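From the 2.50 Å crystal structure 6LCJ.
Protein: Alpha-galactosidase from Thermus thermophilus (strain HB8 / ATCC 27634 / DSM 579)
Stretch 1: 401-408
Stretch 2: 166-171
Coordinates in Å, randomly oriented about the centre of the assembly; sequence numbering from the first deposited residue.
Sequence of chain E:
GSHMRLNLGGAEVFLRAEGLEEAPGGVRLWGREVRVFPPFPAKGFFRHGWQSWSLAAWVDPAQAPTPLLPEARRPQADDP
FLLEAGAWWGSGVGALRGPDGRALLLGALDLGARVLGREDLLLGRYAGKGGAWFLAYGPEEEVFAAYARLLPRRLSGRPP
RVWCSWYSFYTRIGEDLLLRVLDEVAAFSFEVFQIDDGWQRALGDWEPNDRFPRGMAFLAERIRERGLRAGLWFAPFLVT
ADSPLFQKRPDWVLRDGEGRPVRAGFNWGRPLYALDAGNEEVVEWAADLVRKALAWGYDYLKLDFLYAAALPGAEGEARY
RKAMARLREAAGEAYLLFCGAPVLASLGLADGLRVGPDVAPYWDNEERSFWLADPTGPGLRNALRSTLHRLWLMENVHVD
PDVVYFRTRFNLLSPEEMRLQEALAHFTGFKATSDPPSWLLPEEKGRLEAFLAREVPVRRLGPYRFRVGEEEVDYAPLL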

# COMPACT_ATOMS: atom_id res chain seq x y z
N PRO E 401 -3.52 46.53 7.18
CA PRO E 401 -2.33 45.71 6.91
C PRO E 401 -1.77 45.05 8.16
O PRO E 401 -0.74 44.37 8.08
CB PRO E 401 -1.32 46.73 6.34
CG PRO E 401 -1.64 47.99 7.11
CD PRO E 401 -3.14 47.92 7.51
N ASP E 402 -2.46 45.24 9.30
CA ASP E 402 -2.09 44.85 10.66
C ASP E 402 -1.12 45.87 11.25
O ASP E 402 -0.77 46.86 10.59
CB ASP E 402 -1.54 43.42 10.72
CG ASP E 402 -1.94 42.73 11.99
OD1 ASP E 402 -2.47 43.43 12.87
OD2 ASP E 402 -1.73 41.50 12.12
N VAL E 403 -0.71 45.68 12.50
CA VAL E 403 -0.07 46.76 13.25
C VAL E 403 1.33 47.09 12.73
O VAL E 403 1.94 46.32 11.97
CB VAL E 403 -0.02 46.44 14.76
CG1 VAL E 403 -1.39 46.03 15.25
CG2 VAL E 403 1.01 45.36 15.04
N VAL E 404 1.83 48.25 13.15
CA VAL E 404 3.18 48.72 12.83
C VAL E 404 4.00 48.63 14.10
O VAL E 404 3.54 49.06 15.17
CB VAL E 404 3.15 50.17 12.30
CG1 VAL E 404 4.52 50.57 11.79
CG2 VAL E 404 2.10 50.32 11.23
N TYR E 405 5.20 48.09 14.00
CA TYR E 405 6.12 48.10 15.12
C TYR E 405 7.00 49.34 15.04
O TYR E 405 7.43 49.74 13.95
CB TYR E 405 6.99 46.84 15.15
CG TYR E 405 6.23 45.56 15.41
CD1 TYR E 405 5.99 45.11 16.70
CD2 TYR E 405 5.74 44.80 14.34
CE1 TYR E 405 5.28 43.93 16.92
CE2 TYR E 405 5.05 43.62 14.55
CZ TYR E 405 4.81 43.19 15.83
OH TYR E 405 4.13 42.01 16.02
N PHE E 406 7.24 49.95 16.19
CA PHE E 406 8.30 50.93 16.37
C PHE E 406 9.32 50.52 17.41
O PHE E 406 10.47 50.92 17.32
CB PHE E 406 7.70 52.29 16.76
CG PHE E 406 6.82 52.88 15.71
CD1 PHE E 406 5.47 52.56 15.67
CD2 PHE E 406 7.34 53.71 14.73
CE1 PHE E 406 4.65 53.07 14.70
CE2 PHE E 406 6.54 54.24 13.76
CZ PHE E 406 5.19 53.93 13.74
N ARG E 407 8.92 49.72 18.39
CA ARG E 407 9.86 49.27 19.39
C ARG E 407 10.95 48.40 18.77
O ARG E 407 10.77 47.77 17.73
CB ARG E 407 9.12 48.50 20.48
CG ARG E 407 8.44 47.24 19.99
CD ARG E 407 7.58 46.70 21.12
NE ARG E 407 7.44 45.25 21.09
CZ ARG E 407 6.33 44.61 20.72
NH1 ARG E 407 5.26 45.29 20.32
NH2 ARG E 407 6.30 43.29 20.75
N THR E 408 12.10 48.40 19.43
CA THR E 408 13.09 47.37 19.19
C THR E 408 13.21 46.42 20.37
O THR E 408 13.80 45.35 20.22
CB THR E 408 14.44 48.03 18.86
OG1 THR E 408 14.64 49.16 19.72
CG2 THR E 408 14.45 48.51 17.42
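Stretch 2 (166-171) WYSFYT

Stretch 2 begins as a short helix, its backbone closed by the hydrogen bond from Y170 N to W166 O at 2.9 Å. Y170 then leaves helical geometry with a positive phi of 53°. Stretch 1 has neither helix nor strand. The backbone is extended from V403 to Y405, where V403 and Y405 reach stretch 2 and V404 between them does not. D402 and R407 also reach it, while F406 and T408 are out of its reach. The closest CA atoms across the two stretches are those of V403 and Y167, with 7.8 Å between V403 CA and Y167 CA, a gap that leaves room for side chains between them.

Y167 dominates the contact. Its CA-to-CB bond points toward stretch 1, and an m rotamer with chi2 of -82° carries the ring along to D402. There Y167 OH donates a hydrogen bond to D402 OD2, very short at 2.4 Å. Tyrosine suits this place because it joins a broad apolar ring to a polar tip, so one side chain can pack against a valine and still satisfy a buried carboxylate. D402 itself has a positive phi of 81° and an off-rotamer chi1 of -145°. In this conformation its carboxylate also caters to the backbone of the next residue, D402 OD1 accepting a hydrogen bond from V403 N at 2.9 Å.

V403, in the m rotamer, sets CG1 3.5 Å from Y167 CD2. Its compact, branched side chain provides apolar packing for the tyrosine ring without needing a polar partner. Y405 starts sideways, but its long m-rotamer side chain brings its end nearer, with Y405 OH 3.6 Å from Y167 CD1. The apolar part of the ring joins in as well, Y405 CZ lying 4.3 Å from Y167 CB. The two tyrosines thus meet through the end of one and the ring and CB of the other.

R407 completes the contact from farther along stretch 1. Chi1 is p, and chi2 and chi3 are both t, so the chain stretches out and delivers its guanidinium to the backbone carbonyl of Y167. Y167 O lies near the guanidinium plane, at its edge, and accepts from both terminal nitrogens: from R407 NH1 at 3.1 Å and from R407 NH2 at 3.2 Å. Such a forked bond suits arginine, whose planar group presents two donors to a single carbonyl. The same group packs by S168, R407 NH1 lying 3.9 Å from S168 CB. Y167 is therefore held through its side chain by D402 and through its backbone by R407.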

# COMPACT_ATOMS: atom_id res chain seq x y z
N TRP E 166 -2.84 43.26 21.34
CA TRP E 166 -2.51 41.88 21.01
C TRP E 166 -1.01 41.68 20.80
O TRP E 166 -0.41 40.75 21.36
CB TRP E 166 -3.29 41.42 19.77
CG TRP E 166 -2.92 40.01 19.39
CD1 TRP E 166 -2.22 39.61 18.28
CD2 TRP E 166 -3.18 38.81 20.14
NE1 TRP E 166 -2.05 38.25 18.29
CE2 TRP E 166 -2.63 37.73 19.42
CE3 TRP E 166 -3.83 38.54 21.35
CZ2 TRP E 166 -2.71 36.41 19.86
CZ3 TRP E 166 -3.90 37.23 21.79
CH2 TRP E 166 -3.35 36.19 21.05
N TYR E 167 -0.38 42.55 20.02
CA TYR E 167 0.98 42.29 19.57
C TYR E 167 2.04 42.78 20.54
O TYR E 167 3.19 42.96 20.14
CB TYR E 167 1.19 42.90 18.19
CG TYR E 167 0.31 42.29 17.16
CD1 TYR E 167 0.66 41.09 16.55
CD2 TYR E 167 -0.89 42.90 16.82
CE1 TYR E 167 -0.15 40.53 15.59
CE2 TYR E 167 -1.71 42.34 15.87
CZ TYR E 167 -1.32 41.16 15.25
OH TYR E 167 -2.13 40.62 14.30
N SER E 168 1.69 42.98 21.79
CA SER E 168 2.70 43.17 22.82
C SER E 168 2.44 42.24 24.00
O SER E 168 3.36 41.56 24.47
CB SER E 168 2.74 44.64 23.27
OG SER E 168 1.43 45.14 23.43
N PHE E 169 1.20 42.16 24.47
CA PHE E 169 0.90 41.33 25.63
C PHE E 169 0.25 40.00 25.29
O PHE E 169 0.24 39.11 26.14
CB PHE E 169 -0.02 42.09 26.59
CG PHE E 169 0.54 43.40 27.04
CD1 PHE E 169 1.62 43.45 27.90
CD2 PHE E 169 -0.02 44.59 26.60
CE1 PHE E 169 2.14 44.66 28.32
CE2 PHE E 169 0.49 45.81 27.01
CZ PHE E 169 1.57 45.85 27.87
N TYR E 170 -0.27 39.83 24.07
CA TYR E 170 -1.01 38.63 23.66
C TYR E 170 -2.10 38.38 24.69
O TYR E 170 -2.81 39.33 25.05
CB TYR E 170 -0.01 37.50 23.41
CG TYR E 170 0.79 37.77 22.16
CD1 TYR E 170 0.32 37.36 20.92
CD2 TYR E 170 1.97 38.52 22.20
CE1 TYR E 170 1.03 37.64 19.76
CE2 TYR E 170 2.69 38.81 21.03
CZ TYR E 170 2.20 38.36 19.81
OH TYR E 170 2.86 38.61 18.62
N THR E 171 -2.29 37.14 25.19
CA THR E 171 -3.39 36.86 26.11
C THR E 171 -3.10 37.28 27.55
O THR E 171 -4.00 37.20 28.38
CB THR E 171 -3.76 35.36 26.10
OG1 THR E 171 -2.58 34.58 26.32
CG2 THR E 171 -4.41 34.93 24.79